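Local structure of tryptophane-5-halogenase (Microbispora sp. ATCC PTA-5024, 5UAO) at residues V32-G37 / Y42-A47; A63-I68 / D198-E203; N340-G345 / V366-S371. The protein probably uses its flavin (FAD) to chlorinate a tryptophan of the lanthipeptide NAI-107 at ring position 5 during biosynthesis. One frame throughout, in Å; residues are numbered along the deposited sequence.

Contact 1 of 3, residues V32-G37 / Y42-A47; sequences VGVIGG and YLTALA. With FAD (flavin-adenine dinucleotide), chain E.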
loop_
_atom_site.group_PDB
_atom_site.type_symbol
_atom_site.label_atom_id
_atom_site.label_comp_id
_atom_site.label_asym_id
_atom_site.label_seq_id
_atom_site.Cartn_x
_atom_site.Cartn_y
_atom_site.Cartn_z
ATOM N N VAL A 32 -8.223 30.746 8.438
ATOM C CA VAL A 32 -8.064 30.068 7.151
ATOM C C VAL A 32 -9.051 30.700 6.187
ATOM O O VAL A 32 -10.219 30.925 6.524
ATOM C CB VAL A 32 -8.336 28.556 7.249
ATOM C CG1 VAL A 32 -8.281 27.926 5.888
ATOM C CG2 VAL A 32 -7.372 27.866 8.214
ATOM N N GLY A 33 -8.529 31.050 5.037
ATOM C CA GLY A 33 -9.300 31.567 3.879
ATOM C C GLY A 33 -9.453 30.462 2.813
ATOM O O GLY A 33 -8.490 30.040 2.194
ATOM N N VAL A 34 -10.667 29.982 2.653
ATOM C CA VAL A 34 -11.029 29.060 1.596
ATOM C C VAL A 34 -11.514 29.846 0.360
ATOM O O VAL A 34 -12.553 30.566 0.371
ATOM C CB VAL A 34 -12.104 28.105 2.093
ATOM C CG1 VAL A 34 -12.611 27.227 0.922
ATOM C CG2 VAL A 34 -11.559 27.334 3.291
ATOM N N ILE A 35 -10.722 29.782 -0.699
ATOM C CA ILE A 35 -10.955 30.653 -1.825
ATOM C C ILE A 35 -11.713 29.933 -2.905
ATOM O O ILE A 35 -11.130 29.131 -3.658
ATOM C CB ILE A 35 -9.633 31.164 -2.398
ATOM C CG1 ILE A 35 -8.778 31.695 -1.247
ATOM C CG2 ILE A 35 -9.924 32.278 -3.451
ATOM C CD1 ILE A 35 -9.496 32.677 -0.296
ATOM N N GLY A 36 -13.019 30.179 -2.953
ATOM C CA GLY A 36 -13.905 29.437 -3.839
ATOM C C GLY A 36 -15.086 28.752 -3.162
ATOM O O GLY A 36 -14.964 28.235 -2.068
ATOM N N GLY A 37 -16.244 28.800 -3.815
ATOM C CA GLY A 37 -17.520 28.324 -3.240
ATOM C C GLY A 37 -18.281 27.265 -4.030
ATOM O O GLY A 37 -19.493 27.245 -4.053
ATOM N N TYR A 42 -16.952 24.480 -0.109
ATOM C CA TYR A 42 -17.885 24.292 1.030
ATOM C C TYR A 42 -17.532 23.061 1.852
ATOM O O TYR A 42 -17.535 23.140 3.097
ATOM C CB TYR A 42 -19.366 24.360 0.612
ATOM C CG TYR A 42 -19.815 25.852 0.467
ATOM C CD1 TYR A 42 -20.088 26.611 1.581
ATOM C CD2 TYR A 42 -19.859 26.491 -0.756
ATOM C CE1 TYR A 42 -20.402 27.948 1.477
ATOM C CE2 TYR A 42 -20.209 27.821 -0.870
ATOM C CZ TYR A 42 -20.484 28.543 0.281
ATOM O OH TYR A 42 -20.853 29.859 0.226
ATOM N N LEU A 43 -17.166 21.960 1.184
ATOM C CA LEU A 43 -16.761 20.814 1.916
ATOM C C LEU A 43 -15.507 21.061 2.718
ATOM O O LEU A 43 -15.392 20.596 3.850
ATOM C CB LEU A 43 -16.620 19.584 1.011
ATOM C CG LEU A 43 -17.889 19.096 0.305
ATOM C CD1 LEU A 43 -17.495 18.033 -0.650
ATOM C CD2 LEU A 43 -18.954 18.515 1.268
ATOM N N THR A 44 -14.547 21.801 2.182
ATOM C CA THR A 44 -13.358 22.111 2.935
ATOM C C THR A 44 -13.670 22.992 4.123
ATOM O O THR A 44 -13.182 22.703 5.235
ATOM C CB THR A 44 -12.358 22.907 2.083
ATOM O OG1 THR A 44 -12.039 22.130 0.942
ATOM C CG2 THR A 44 -11.120 23.196 2.848
ATOM N N ALA A 45 -14.468 24.043 3.917
ATOM C CA ALA A 45 -14.790 24.960 5.023
ATOM C C ALA A 45 -15.574 24.235 6.162
ATOM O O ALA A 45 -15.284 24.429 7.334
ATOM C CB ALA A 45 -15.601 26.131 4.491
ATOM N N LEU A 46 -16.501 23.350 5.791
ATOM C CA LEU A 46 -17.261 22.588 6.779
ATOM C C LEU A 46 -16.369 21.618 7.561
ATOM O O LEU A 46 -16.561 21.451 8.752
ATOM C CB LEU A 46 -18.414 21.847 6.109
ATOM C CG LEU A 46 -19.514 22.774 5.679
ATOM C CD1 LEU A 46 -20.437 22.077 4.710
ATOM C CD2 LEU A 46 -20.319 23.188 6.895
ATOM N N ALA A 47 -15.400 20.989 6.868
ATOM C CA ALA A 47 -14.465 20.071 7.507
ATOM C C ALA A 47 -13.534 20.793 8.484
ATOM O O ALA A 47 -13.319 20.256 9.609
ATOM C CB ALA A 47 -13.659 19.318 6.480
HETATM P PA FAD E . -15.876 25.115 -9.206
HETATM O O1A FAD E . -17.233 24.438 -9.013
HETATM O O2A FAD E . -15.331 25.496 -10.596
HETATM O O5B FAD E . -15.756 26.372 -8.210
HETATM C C5B FAD E . -14.788 27.398 -8.298
HETATM C C4B FAD E . -15.181 28.476 -7.305
HETATM O O4B FAD E . -14.021 29.312 -7.326
HETATM C C3B FAD E . -16.391 29.369 -7.647
HETATM O O3B FAD E . -17.251 29.680 -6.438
HETATM C C2B FAD E . -15.748 30.654 -8.180
HETATM O O2B FAD E . -16.558 31.889 -8.021
HETATM C C1B FAD E . -14.459 30.674 -7.358
HETATM N N9A FAD E . -13.439 31.559 -7.971
HETATM C C8A FAD E . -12.735 31.323 -9.118
HETATM N N7A FAD E . -11.878 32.358 -9.342
HETATM C C5A FAD E . -12.068 33.253 -8.341
HETATM C C6A FAD E . -11.528 34.572 -8.035
HETATM N N6A FAD E . -10.579 35.122 -8.850
HETATM N N1A FAD E . -11.953 35.162 -6.927
HETATM C C2A FAD E . -12.866 34.616 -6.099
HETATM N N3A FAD E . -13.414 33.425 -6.344
HETATM C C4A FAD E . -13.052 32.726 -7.437
HETATM N N1 FAD E . -17.432 14.772 -9.581
HETATM C C2 FAD E . -18.112 13.746 -8.968
HETATM O O2 FAD E . -17.826 13.403 -7.775
HETATM N N3 FAD E . -19.114 13.081 -9.604
HETATM C C4 FAD E . -19.513 13.371 -10.859
HETATM O O4 FAD E . -20.447 12.678 -11.370
HETATM C C4X FAD E . -18.805 14.488 -11.571
HETATM N N5 FAD E . -19.068 14.836 -12.862
HETATM C C5X FAD E . -18.416 15.844 -13.490
HETATM C C6 FAD E . -18.737 16.146 -14.807
HETATM C C7 FAD E . -18.072 17.144 -15.496
HETATM C C7M FAD E . -18.408 17.517 -16.910
HETATM C C8 FAD E . -17.052 17.937 -14.814
HETATM C C8M FAD E . -16.343 19.037 -15.577
HETATM C C9 FAD E . -16.723 17.633 -13.504
HETATM C C9A FAD E . -17.336 16.601 -12.790
HETATM N N10 FAD E . -16.983 16.268 -11.436
HETATM C C10 FAD E . -17.712 15.193 -10.834
HETATM C "C1'" FAD E . -16.003 16.992 -10.569
HETATM C "C2'" FAD E . -16.952 17.866 -9.616
HETATM O "O2'" FAD E . -17.773 18.538 -10.563
HETATM C "C3'" FAD E . -16.708 19.179 -8.788
HETATM O "O3'" FAD E . -17.833 20.016 -8.324
HETATM C "C4'" FAD E . -16.275 20.252 -9.744
HETATM O "O4'" FAD E . -16.069 19.709 -11.083
HETATM C "C5'" FAD E . -15.133 20.982 -9.037
HETATM O "O5'" FAD E . -15.625 21.742 -7.972
HETATM P P FAD E . -14.673 23.019 -7.593
HETATM O O1P FAD E . -13.266 22.603 -7.559
HETATM O O2P FAD E . -15.313 23.492 -6.294
HETATM O O3P FAD E . -14.674 24.114 -8.725
#
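Val34 meets Thr44, and Tyr42 meets Gly37, through the first torsions of Val34 and Tyr42. In Val34 chi1 is 173°, which sets CG2 beside the backbone N and against the helix. In Tyr42 chi1 is -80°. CG then stands opposite the carbonyl carbon, and the ring swings out to the loop at Gly37. Val34 CG2 touches two residues one after the other on the helix. It lies 4.2 Å from Thr44 CG2 and 4.4 Å from Ala45 CB. The two branched side chains of Val34 and Thr44 meet at a slant, methyl to methyl. The Thr44 hydroxyl is not used here; OG1 is hydrogen-bonded to the carbonyl of Ala40 within its own helix.

This is the first strand, glycine turn and helix of a Rossmann-type FAD-binding fold. The turn after strand 31-35 and the start of helix 39-51 fit the GxGxxG pattern, whose first glycine is Gly36. At the backbone angles of Gly36 a side chain would collide with the preceding carbonyl, and also with FAD O4B. Gly37 N gives a hydrogen bond of 2.9 Å to FAD O3B on the adenosine ribose, with an angle of 150° at the hydrogen.

Gly37 O sits at the edge of the Tyr42 ring and in its plane, 3.3 Å from Tyr42 CE2. A side chain on Gly37 would press on this ring atom. The Tyr42 hydroxyl is hydrogen-bonded to Glu61 OE2 on the neighbouring strand 56-61. An alanine at Tyr42 would take away both ring and hydroxyl, which is likely to open a gap beside Gly37 and leave Glu61 without this partner. Helix 178-191 packs on the Tyr42 side chain through Leu185 and Thr186, while Ala45 rests on Val57 of strand 56-61.

Contact 2 of 3, residues A63-I68 / D198-E203; sequences ADIPII and DATVAE. With FAD (flavin-adenine dinucleotide), chain E.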
loop_
_atom_site.group_PDB
_atom_site.type_symbol
_atom_site.label_atom_id
_atom_site.label_comp_id
_atom_site.label_asym_id
_atom_site.label_seq_id
_atom_site.Cartn_x
_atom_site.Cartn_y
_atom_site.Cartn_z
ATOM N N ALA A 63 -19.421 36.230 -6.983
ATOM C CA ALA A 63 -20.723 36.067 -7.575
ATOM C C ALA A 63 -20.632 36.096 -9.099
ATOM O O ALA A 63 -21.572 35.702 -9.791
ATOM C CB ALA A 63 -21.629 37.168 -7.084
ATOM N N ASP A 64 -19.512 36.568 -9.630
ATOM C CA ASP A 64 -19.350 36.719 -11.096
ATOM C C ASP A 64 -18.630 35.604 -11.829
ATOM O O ASP A 64 -18.487 35.675 -13.061
ATOM C CB ASP A 64 -18.584 38.015 -11.426
ATOM C CG ASP A 64 -19.395 39.275 -11.124
ATOM O OD1 ASP A 64 -20.645 39.175 -11.056
ATOM O OD2 ASP A 64 -18.767 40.352 -10.949
ATOM N N ILE A 65 -18.100 34.622 -11.106
ATOM C CA ILE A 65 -17.496 33.458 -11.759
ATOM C C ILE A 65 -18.280 32.257 -11.239
ATOM O O ILE A 65 -18.126 31.870 -10.079
ATOM C CB ILE A 65 -15.999 33.298 -11.421
ATOM C CG1 ILE A 65 -15.197 34.479 -11.967
ATOM C CG2 ILE A 65 -15.464 32.001 -12.046
ATOM C CD1 ILE A 65 -13.893 34.679 -11.245
ATOM N N PRO A 66 -19.155 31.714 -12.068
ATOM C CA PRO A 66 -20.024 30.694 -11.541
ATOM C C PRO A 66 -19.237 29.425 -11.262
ATOM O O PRO A 66 -18.219 29.139 -11.926
ATOM C CB PRO A 66 -20.985 30.406 -12.690
ATOM C CG PRO A 66 -20.204 30.783 -13.925
ATOM C CD PRO A 66 -19.394 31.978 -13.501
ATOM N N ILE A 67 -19.773 28.651 -10.334
ATOM C CA ILE A 67 -19.288 27.294 -10.114
ATOM C C ILE A 67 -19.494 26.432 -11.362
ATOM O O ILE A 67 -20.309 26.726 -12.238
ATOM C CB ILE A 67 -19.941 26.635 -8.870
ATOM C CG1 ILE A 67 -21.446 26.375 -9.086
ATOM C CG2 ILE A 67 -19.650 27.480 -7.635
ATOM C CD1 ILE A 67 -22.129 25.658 -7.911
ATOM N N ILE A 68 -18.772 25.329 -11.425
ATOM C CA ILE A 68 -18.781 24.551 -12.643
ATOM C C ILE A 68 -20.182 23.896 -12.988
ATOM O O ILE A 68 -20.575 23.769 -14.163
ATOM C CB ILE A 68 -17.620 23.565 -12.617
ATOM C CG1 ILE A 68 -17.365 23.054 -14.047
ATOM C CG2 ILE A 68 -17.890 22.460 -11.597
ATOM C CD1 ILE A 68 -16.300 22.002 -14.135
ATOM N N ASP A 198 -17.864 38.058 -0.146
ATOM C CA ASP A 198 -18.181 38.150 -1.554
ATOM C C ASP A 198 -17.104 39.001 -2.206
ATOM O O ASP A 198 -17.047 40.217 -1.997
ATOM C CB ASP A 198 -19.582 38.705 -1.773
ATOM C CG ASP A 198 -19.914 38.992 -3.256
ATOM O OD1 ASP A 198 -19.265 38.473 -4.198
ATOM O OD2 ASP A 198 -20.856 39.790 -3.483
ATOM N N ALA A 199 -16.271 38.380 -3.026
ATOM C CA ALA A 199 -15.157 39.127 -3.645
ATOM C C ALA A 199 -14.641 38.393 -4.861
ATOM O O ALA A 199 -14.747 37.173 -4.961
ATOM C CB ALA A 199 -14.042 39.300 -2.625
ATOM N N THR A 200 -14.105 39.146 -5.800
ATOM C CA THR A 200 -13.419 38.583 -6.926
ATOM C C THR A 200 -11.972 38.863 -6.747
ATOM O O THR A 200 -11.539 40.051 -6.682
ATOM C CB THR A 200 -13.961 39.148 -8.257
ATOM O OG1 THR A 200 -15.326 38.765 -8.324
ATOM C CG2 THR A 200 -13.231 38.501 -9.451
ATOM N N VAL A 201 -11.172 37.795 -6.585
ATOM C CA VAL A 201 -9.717 37.988 -6.350
ATOM C C VAL A 201 -9.070 38.405 -7.656
ATOM O O VAL A 201 -9.324 37.765 -8.661
ATOM C CB VAL A 201 -9.058 36.702 -5.759
ATOM C CG1 VAL A 201 -7.534 36.763 -5.815
ATOM C CG2 VAL A 201 -9.571 36.478 -4.339
ATOM N N ALA A 202 -8.265 39.487 -7.629
ATOM C CA ALA A 202 -7.541 40.029 -8.823
ATOM C C ALA A 202 -6.091 39.622 -8.808
ATOM O O ALA A 202 -5.491 39.394 -9.860
ATOM C CB ALA A 202 -7.576 41.569 -8.859
ATOM N N GLU A 203 -5.499 39.635 -7.623
ATOM C CA GLU A 203 -4.110 39.307 -7.491
ATOM C C GLU A 203 -3.852 38.571 -6.199
ATOM O O GLU A 203 -4.360 38.892 -5.121
ATOM C CB GLU A 203 -3.253 40.552 -7.525
ATOM C CG GLU A 203 -1.766 40.220 -7.548
ATOM C CD GLU A 203 -0.873 41.443 -7.324
ATOM O OE1 GLU A 203 -1.397 42.593 -7.335
ATOM O OE2 GLU A 203 0.356 41.235 -7.111
HETATM P PA FAD E . -15.876 25.115 -9.206
HETATM O O1A FAD E . -17.233 24.438 -9.013
HETATM O O2A FAD E . -15.331 25.496 -10.596
HETATM O O5B FAD E . -15.756 26.372 -8.210
HETATM C C5B FAD E . -14.788 27.398 -8.298
HETATM C C4B FAD E . -15.181 28.476 -7.305
HETATM O O4B FAD E . -14.021 29.312 -7.326
HETATM C C3B FAD E . -16.391 29.369 -7.647
HETATM O O3B FAD E . -17.251 29.680 -6.438
HETATM C C2B FAD E . -15.748 30.654 -8.180
HETATM O O2B FAD E . -16.558 31.889 -8.021
HETATM C C1B FAD E . -14.459 30.674 -7.358
HETATM N N9A FAD E . -13.439 31.559 -7.971
HETATM C C8A FAD E . -12.735 31.323 -9.118
HETATM N N7A FAD E . -11.878 32.358 -9.342
HETATM C C5A FAD E . -12.068 33.253 -8.341
HETATM C C6A FAD E . -11.528 34.572 -8.035
HETATM N N6A FAD E . -10.579 35.122 -8.850
HETATM N N1A FAD E . -11.953 35.162 -6.927
HETATM C C2A FAD E . -12.866 34.616 -6.099
HETATM N N3A FAD E . -13.414 33.425 -6.344
HETATM C C4A FAD E . -13.052 32.726 -7.437
HETATM N N1 FAD E . -17.432 14.772 -9.581
HETATM C C2 FAD E . -18.112 13.746 -8.968
HETATM O O2 FAD E . -17.826 13.403 -7.775
HETATM N N3 FAD E . -19.114 13.081 -9.604
HETATM C C4 FAD E . -19.513 13.371 -10.859
HETATM O O4 FAD E . -20.447 12.678 -11.370
HETATM C C4X FAD E . -18.805 14.488 -11.571
HETATM N N5 FAD E . -19.068 14.836 -12.862
HETATM C C5X FAD E . -18.416 15.844 -13.490
HETATM C C6 FAD E . -18.737 16.146 -14.807
HETATM C C7 FAD E . -18.072 17.144 -15.496
HETATM C C7M FAD E . -18.408 17.517 -16.910
HETATM C C8 FAD E . -17.052 17.937 -14.814
HETATM C C8M FAD E . -16.343 19.037 -15.577
HETATM C C9 FAD E . -16.723 17.633 -13.504
HETATM C C9A FAD E . -17.336 16.601 -12.790
HETATM N N10 FAD E . -16.983 16.268 -11.436
HETATM C C10 FAD E . -17.712 15.193 -10.834
HETATM C "C1'" FAD E . -16.003 16.992 -10.569
HETATM C "C2'" FAD E . -16.952 17.866 -9.616
HETATM O "O2'" FAD E . -17.773 18.538 -10.563
HETATM C "C3'" FAD E . -16.708 19.179 -8.788
HETATM O "O3'" FAD E . -17.833 20.016 -8.324
HETATM C "C4'" FAD E . -16.275 20.252 -9.744
HETATM O "O4'" FAD E . -16.069 19.709 -11.083
HETATM C "C5'" FAD E . -15.133 20.982 -9.037
HETATM O "O5'" FAD E . -15.625 21.742 -7.972
HETATM P P FAD E . -14.673 23.019 -7.593
HETATM O O1P FAD E . -13.266 22.603 -7.559
HETATM O O2P FAD E . -15.313 23.492 -6.294
HETATM O O3P FAD E . -14.674 24.114 -8.725
#
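Ile65 and Thr200 make the apolar touch of this contact, with Ile65 CD1 4.3 Å from Thr200 CG2. The two segments meet lightly and share no hydrogen bond. The close packing is against FAD, which both of them hold. Ile65 has CG1 beside its backbone N (chi1 -64°) and an extended end, which brings CD1 over the face of the adenine, 3.6 Å from FAD N7A. Its carbonyl accepts a hydrogen bond from the ribose hydroxyl, FAD O2B to Ile65 O, at 2.6 Å.

Val201 reads the edge of the adenine with its backbone. Val201 N donates to FAD N1A at 2.8 Å, nearly straight. FAD N6A donates back to Val201 O at 2.9 Å. This pair of bonds is consistent with recognition of adenine by its amino group and the ring nitrogen beside it. Farther along the cofactor, Ile68 N gives an almost linear bond of 3.0 Å to FAD O1A (177°), a pyrophosphate oxygen. Ile68 CG2 packs 3.3 Å from FAD C4'. Ile67 CG2 lies against the ribose at FAD O3B.

The solvent side is looser. Ala63 and Asp198 are both exposed there, and Asp198 OD1 stays 3.6 Å from Ala63 N, with no hydrogen bond between them. Chi1 of 173° turns the Asp198 carboxylate toward the 63-68 loop. The Thr200 hydroxyl looks to Ser62 OG, with which it is hydrogen-bonded.

The 63-68 loop follows strand 56-61, which borders strand 195-208 in the sheet; Ala199 is joined to Glu61 by a backbone bond. On its other edge strand 195-208 pairs with 211-217, where Ala202 and Glu203 both face Ile216 in a classic beta bulge. Ile67 rests on Asn178 and Val182 of helix 178-191.

Contact 3 of 3, residues N340-G345 / V366-S371; sequences NVMAVG and VQILVS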
loop_
_atom_site.group_PDB
_atom_site.type_symbol
_atom_site.label_atom_id
_atom_site.label_comp_id
_atom_site.label_asym_id
_atom_site.label_seq_id
_atom_site.Cartn_x
_atom_site.Cartn_y
_atom_site.Cartn_z
ATOM N N ASN A 340 1.903 27.938 2.413
ATOM C CA ASN A 340 0.652 28.185 3.089
ATOM C C ASN A 340 -0.540 28.115 2.149
ATOM O O ASN A 340 -1.575 28.731 2.412
ATOM C CB ASN A 340 0.719 29.553 3.838
ATOM C CG ASN A 340 0.828 30.764 2.928
ATOM O OD1 ASN A 340 1.201 30.705 1.779
ATOM N ND2 ASN A 340 0.491 31.914 3.480
ATOM N N VAL A 341 -0.386 27.337 1.070
ATOM C CA VAL A 341 -1.469 27.101 0.135
ATOM C C VAL A 341 -1.661 25.612 -0.066
ATOM O O VAL A 341 -0.692 24.918 -0.343
ATOM C CB VAL A 341 -1.111 27.734 -1.215
ATOM C CG1 VAL A 341 -2.144 27.354 -2.245
ATOM C CG2 VAL A 341 -1.032 29.249 -1.066
ATOM N N MET A 342 -2.880 25.130 0.114
ATOM C CA MET A 342 -3.243 23.798 -0.402
ATOM C C MET A 342 -4.396 23.918 -1.397
ATOM O O MET A 342 -5.328 24.641 -1.182
ATOM C CB MET A 342 -3.616 22.843 0.704
ATOM C CG MET A 342 -4.092 21.522 0.025
ATOM S SD MET A 342 -3.729 20.151 1.007
ATOM C CE MET A 342 -4.533 18.760 0.170
ATOM N N ALA A 343 -4.322 23.192 -2.494
ATOM C CA ALA A 343 -5.412 23.150 -3.449
ATOM C C ALA A 343 -6.325 21.913 -3.288
ATOM O O ALA A 343 -5.866 20.764 -3.058
ATOM C CB ALA A 343 -4.867 23.206 -4.863
ATOM N N VAL A 344 -7.616 22.170 -3.414
ATOM C CA VAL A 344 -8.639 21.136 -3.302
ATOM C C VAL A 344 -9.585 21.288 -4.436
ATOM O O VAL A 344 -10.086 22.407 -4.707
ATOM C CB VAL A 344 -9.444 21.223 -1.948
ATOM C CG1 VAL A 344 -10.559 20.184 -1.894
ATOM C CG2 VAL A 344 -8.520 21.112 -0.706
ATOM N N GLY A 345 -9.895 20.156 -5.073
ATOM C CA GLY A 345 -10.854 20.081 -6.182
ATOM C C GLY A 345 -10.231 20.331 -7.563
ATOM O O GLY A 345 -9.109 19.930 -7.817
ATOM N N VAL A 366 -9.356 16.953 1.493
ATOM C CA VAL A 366 -9.846 17.582 2.745
ATOM C C VAL A 366 -9.331 16.871 3.985
ATOM O O VAL A 366 -8.906 17.521 4.960
ATOM C CB VAL A 366 -11.358 17.686 2.738
ATOM C CG1 VAL A 366 -11.936 18.167 4.065
ATOM C CG2 VAL A 366 -11.792 18.700 1.665
ATOM N N GLN A 367 -9.358 15.545 3.975
ATOM C CA GLN A 367 -8.882 14.812 5.176
ATOM C C GLN A 367 -7.438 15.008 5.381
ATOM O O GLN A 367 -6.955 15.091 6.495
ATOM C CB GLN A 367 -9.211 13.302 5.123
ATOM C CG GLN A 367 -10.626 13.067 5.385
ATOM C CD GLN A 367 -10.936 11.604 5.355
ATOM O OE1 GLN A 367 -11.433 11.058 4.341
ATOM N NE2 GLN A 367 -10.578 10.946 6.425
ATOM N N ILE A 368 -6.695 15.049 4.289
ATOM C CA ILE A 368 -5.270 15.348 4.340
ATOM C C ILE A 368 -5.003 16.720 4.968
ATOM O O ILE A 368 -4.211 16.851 5.929
ATOM C CB ILE A 368 -4.649 15.246 2.924
ATOM C CG1 ILE A 368 -4.624 13.777 2.467
ATOM C CG2 ILE A 368 -3.245 15.813 2.836
ATOM C CD1 ILE A 368 -4.157 13.631 1.046
ATOM N N LEU A 369 -5.679 17.725 4.460
ATOM C CA LEU A 369 -5.505 19.083 4.969
ATOM C C LEU A 369 -5.883 19.162 6.430
ATOM O O LEU A 369 -5.165 19.736 7.263
ATOM C CB LEU A 369 -6.393 20.031 4.181
ATOM C CG LEU A 369 -6.475 21.500 4.735
ATOM C CD1 LEU A 369 -5.112 22.165 4.622
ATOM C CD2 LEU A 369 -7.536 22.274 4.001
ATOM N N VAL A 370 -7.014 18.580 6.769
ATOM C CA VAL A 370 -7.556 18.749 8.130
ATOM C C VAL A 370 -6.711 18.050 9.176
ATOM O O VAL A 370 -6.492 18.596 10.302
ATOM C CB VAL A 370 -9.016 18.368 8.218
ATOM C CG1 VAL A 370 -9.547 18.453 9.661
ATOM C CG2 VAL A 370 -9.798 19.350 7.351
ATOM N N SER A 371 -6.194 16.888 8.802
ATOM C CA SER A 371 -5.261 16.175 9.644
ATOM C C SER A 371 -3.903 16.798 9.771
ATOM O O SER A 371 -3.274 16.615 10.783
ATOM C CB SER A 371 -4.961 14.807 9.004
ATOM O OG SER A 371 -6.113 14.038 8.993
#
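Met342 and Leu369 slide past each other in opposite directions, with Met342 SD 4.1 Å from Leu369 CB. Contact across the segments is apolar packing throughout. Met342 has CG opposite the backbone N (chi1 175°), and a bend at chi2 (149°) carries the sulfur and methyl over the helix. The tip of the chain, CE, reaches the branch methyl of Ile368 at 4.2 Å from CG2; these two side chains cross at about a right angle. Just past the end of the strand, Val344 CG1 lies 4.0 Å from Val366 CG2, again crosswise. Gly345, which follows Val344, touches FAD. The two segments thus meet through branched and flexible side chains, all buried.

No hydrogen bond crosses between the two segments. Within the helix, Gln367 O accepts from Ser371 N and also from Ser371 OG at 2.8 Å, and the two donors come from opposite faces of the carbonyl plane. The second bond ties the serine hydroxyl back to its own helix. Gln367 OE1 is hydrogen-bonded to Tyr77 OH.

The packing joins strand 341-343 of the FAD-binding sheet to helix 358-372. Strand 227-230 lies beside it in the sheet and brings Phe227 and Val229 to Leu369. Helix 39-51 touches Val344 and Val366 through Thr44. Helix 383-406 packs on Met342 and Ile368 through Leu390, and Phe447 of the second subunit also rests on Ile368.

From the N terminus, contact 1 closes a short strand-turn-helix loop, with four residues between 32-37 and 42-47. The chain runs on through strand 56-61 to 63-68, where contact 2 opens. It closes 130 residues later at 198-203. Contact 3 then closes a loop of 20 residues between 340-345 and 366-371. The three follow in series; none nests or crosses. All reach the same mixed sheet. Contacts 1 and 2 meet at Gly37 O and Ile67 CG2, both beside the FAD ribose. Contacts 1 and 3 share a buried layer, with Thr44 and Ala47 against Val366. Contacts 2 and 3 do not touch.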